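Local coordinates for protein ribulose-1,5-bisphosphate carboxylase/oxygenase large subunit (Rhodopseudomonas palustris, PDB 3QFW) that is a RuBisCO-like protein, related to the large subunit of ribulose-bisphosphate carboxylase, and probably binds magnesium in a TIM-barrel catalytic domain, at residues F273-A278 with D306-L311. Numbering follows the deposited sequence.
Sequences FRLFGA and DPFGKL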
loop_
_atom_site.group_PDB
_atom_site.type_symbol
_atom_site.label_atom_id
_atom_site.label_comp_id
_atom_site.label_asym_id
_atom_site.label_seq_id
_atom_site.Cartn_x
_atom_site.Cartn_y
_atom_site.Cartn_z
ATOM N N PHE B 273 3.384 6.145 -11.026
ATOM C CA PHE B 273 3.185 7.402 -10.304
ATOM C C PHE B 273 2.891 8.555 -11.286
ATOM O O PHE B 273 1.939 9.321 -11.092
ATOM C CB PHE B 273 4.402 7.727 -9.427
ATOM C CG PHE B 273 4.384 7.065 -8.055
ATOM C CD1 PHE B 273 3.512 6.011 -7.765
ATOM C CD2 PHE B 273 5.250 7.492 -7.061
ATOM C CE1 PHE B 273 3.513 5.420 -6.503
ATOM C CE2 PHE B 273 5.241 6.917 -5.794
ATOM C CZ PHE B 273 4.381 5.875 -5.521
ATOM N N ARG B 274 3.706 8.651 -12.340
ATOM C CA ARG B 274 3.503 9.612 -13.433
ATOM C C ARG B 274 2.115 9.467 -14.079
ATOM O O ARG B 274 1.382 10.448 -14.236
ATOM C CB ARG B 274 4.590 9.407 -14.489
ATOM C CG ARG B 274 4.410 10.224 -15.795
ATOM C CD ARG B 274 5.431 9.793 -16.830
ATOM N NE ARG B 274 5.382 10.595 -18.063
ATOM C CZ ARG B 274 6.171 10.375 -19.104
ATOM N NH1 ARG B 274 7.062 9.391 -19.048
ATOM N NH2 ARG B 274 6.072 11.128 -20.198
ATOM N N LEU B 275 1.764 8.236 -14.444
ATOM C CA LEU B 275 0.460 7.937 -15.025
ATOM C C LEU B 275 -0.665 8.495 -14.146
ATOM O O LEU B 275 -1.615 9.106 -14.636
ATOM C CB LEU B 275 0.291 6.410 -15.167
ATOM C CG LEU B 275 -1.019 5.871 -15.744
ATOM C CD1 LEU B 275 -1.122 6.189 -17.231
ATOM C CD2 LEU B 275 -1.155 4.368 -15.539
ATOM N N PHE B 276 -0.552 8.266 -12.839
ATOM C CA PHE B 276 -1.600 8.659 -11.900
ATOM C C PHE B 276 -1.623 10.152 -11.559
ATOM O O PHE B 276 -2.593 10.631 -10.961
ATOM C CB PHE B 276 -1.510 7.818 -10.619
ATOM C CG PHE B 276 -1.797 6.359 -10.845
ATOM C CD1 PHE B 276 -2.663 5.958 -11.850
ATOM C CD2 PHE B 276 -1.177 5.386 -10.076
ATOM C CE1 PHE B 276 -2.927 4.607 -12.068
ATOM C CE2 PHE B 276 -1.433 4.043 -10.289
ATOM C CZ PHE B 276 -2.306 3.656 -11.292
ATOM N N GLY B 277 -0.556 10.868 -11.907
ATOM C CA GLY B 277 -0.546 12.323 -11.827
ATOM C C GLY B 277 0.617 13.009 -11.135
ATOM O O GLY B 277 0.569 14.218 -10.904
ATOM N N ALA B 278 1.661 12.266 -10.785
ATOM C CA ALA B 278 2.785 12.875 -10.096
ATOM C C ALA B 278 3.563 13.795 -11.064
ATOM O O ALA B 278 3.908 13.388 -12.166
ATOM C CB ALA B 278 3.695 11.813 -9.523
ATOM N N ASP B 306 10.462 9.937 -20.411
ATOM C CA ASP B 306 10.401 9.609 -21.833
ATOM C C ASP B 306 8.982 9.614 -22.395
ATOM O O ASP B 306 8.005 9.609 -21.641
ATOM C CB ASP B 306 11.113 8.279 -22.099
ATOM C CG ASP B 306 12.612 8.365 -21.843
ATOM O OD1 ASP B 306 13.124 9.492 -21.692
ATOM O OD2 ASP B 306 13.281 7.315 -21.791
ATOM N N PRO B 307 8.860 9.639 -23.733
ATOM C CA PRO B 307 7.526 9.577 -24.338
ATOM C C PRO B 307 6.699 8.445 -23.735
ATOM O O PRO B 307 7.203 7.339 -23.547
ATOM C CB PRO B 307 7.831 9.295 -25.810
ATOM C CG PRO B 307 9.163 9.968 -26.029
ATOM C CD PRO B 307 9.925 9.697 -24.750
ATOM N N PHE B 308 5.435 8.740 -23.454
ATOM C CA PHE B 308 4.517 7.828 -22.788
ATOM C C PHE B 308 3.131 8.312 -23.203
ATOM O O PHE B 308 2.584 9.246 -22.616
ATOM C CB PHE B 308 4.731 7.943 -21.272
ATOM C CG PHE B 308 3.937 6.957 -20.449
ATOM C CD1 PHE B 308 3.843 5.619 -20.817
ATOM C CD2 PHE B 308 3.318 7.368 -19.278
ATOM C CE1 PHE B 308 3.120 4.715 -20.035
ATOM C CE2 PHE B 308 2.592 6.456 -18.495
ATOM C CZ PHE B 308 2.504 5.141 -18.885
ATOM N N GLY B 309 2.584 7.713 -24.256
ATOM C CA GLY B 309 1.437 8.306 -24.928
ATOM C C GLY B 309 1.603 9.813 -25.121
ATOM O O GLY B 309 2.690 10.298 -25.447
ATOM N N LYS B 310 0.519 10.549 -24.897
ATOM C CA LYS B 310 0.517 12.006 -24.944
ATOM C C LYS B 310 0.756 12.650 -23.575
ATOM O O LYS B 310 0.487 13.839 -23.400
ATOM C CB LYS B 310 -0.824 12.497 -25.496
ATOM C CG LYS B 310 -1.001 12.285 -26.995
ATOM C CD LYS B 310 -2.469 12.371 -27.403
ATOM C CE LYS B 310 -3.217 11.092 -27.037
ATOM N NZ LYS B 310 -4.661 11.129 -27.425
ATOM N N LEU B 311 1.262 11.877 -22.613
ATOM C CA LEU B 311 1.376 12.346 -21.230
ATOM C C LEU B 311 2.607 13.200 -20.933
ATOM O O LEU B 311 3.703 12.906 -21.402
ATOM C CB LEU B 311 1.359 11.155 -20.271
ATOM C CG LEU B 311 0.101 10.295 -20.413
ATOM C CD1 LEU B 311 0.028 9.289 -19.285
ATOM C CD2 LEU B 311 -1.125 11.184 -20.427
#
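Arg274, in the last turn of helix 265-276, reaches the loop 306-311 that leads from helix 294-305 to strand 315-319, and so ties together two successive beta-alpha units of the TIM barrel. It illustrates how a single arginine can organise a loop by donating to several main-chain carbonyls. CG lies anti to the backbone N (chi1 173°) and the chain stays extended as far as NE, which carries the guanidinium to the loop. There NH1 and NH2 both donate to Asp306 O, at 2.8 and 2.9 Å, with this oxygen in the guanidinium plane. NH2 also hydrogen-bonds Leu311 O at 3.2 Å, approaching from above that carbonyl's plane. Outside the loop segment, Ala303 O accepts from NH1 and Asn312 O from NE. An alanine in place of Arg274 would probably leave these carbonyls without the guanidinium donors and the loop less firmly fixed to the helix.

Packing contacts complete the joint. Phe308 CB sits over one guanidinium face, offset toward its rim; the two side chains slide past each other in opposite directions, ring and guanidinium planes 51° apart. The apolar side chains of Leu275 and Phe308 cross at about a right angle, and Leu109 of helix 106-112 touches Leu275, Phe308 and Leu311. The type II' turn from Phe308 to Leu311 returns the chain toward the helix, where Leu275 CD1 meets both Phe308 CE2 and Leu311 CD1 at 3.9 Å.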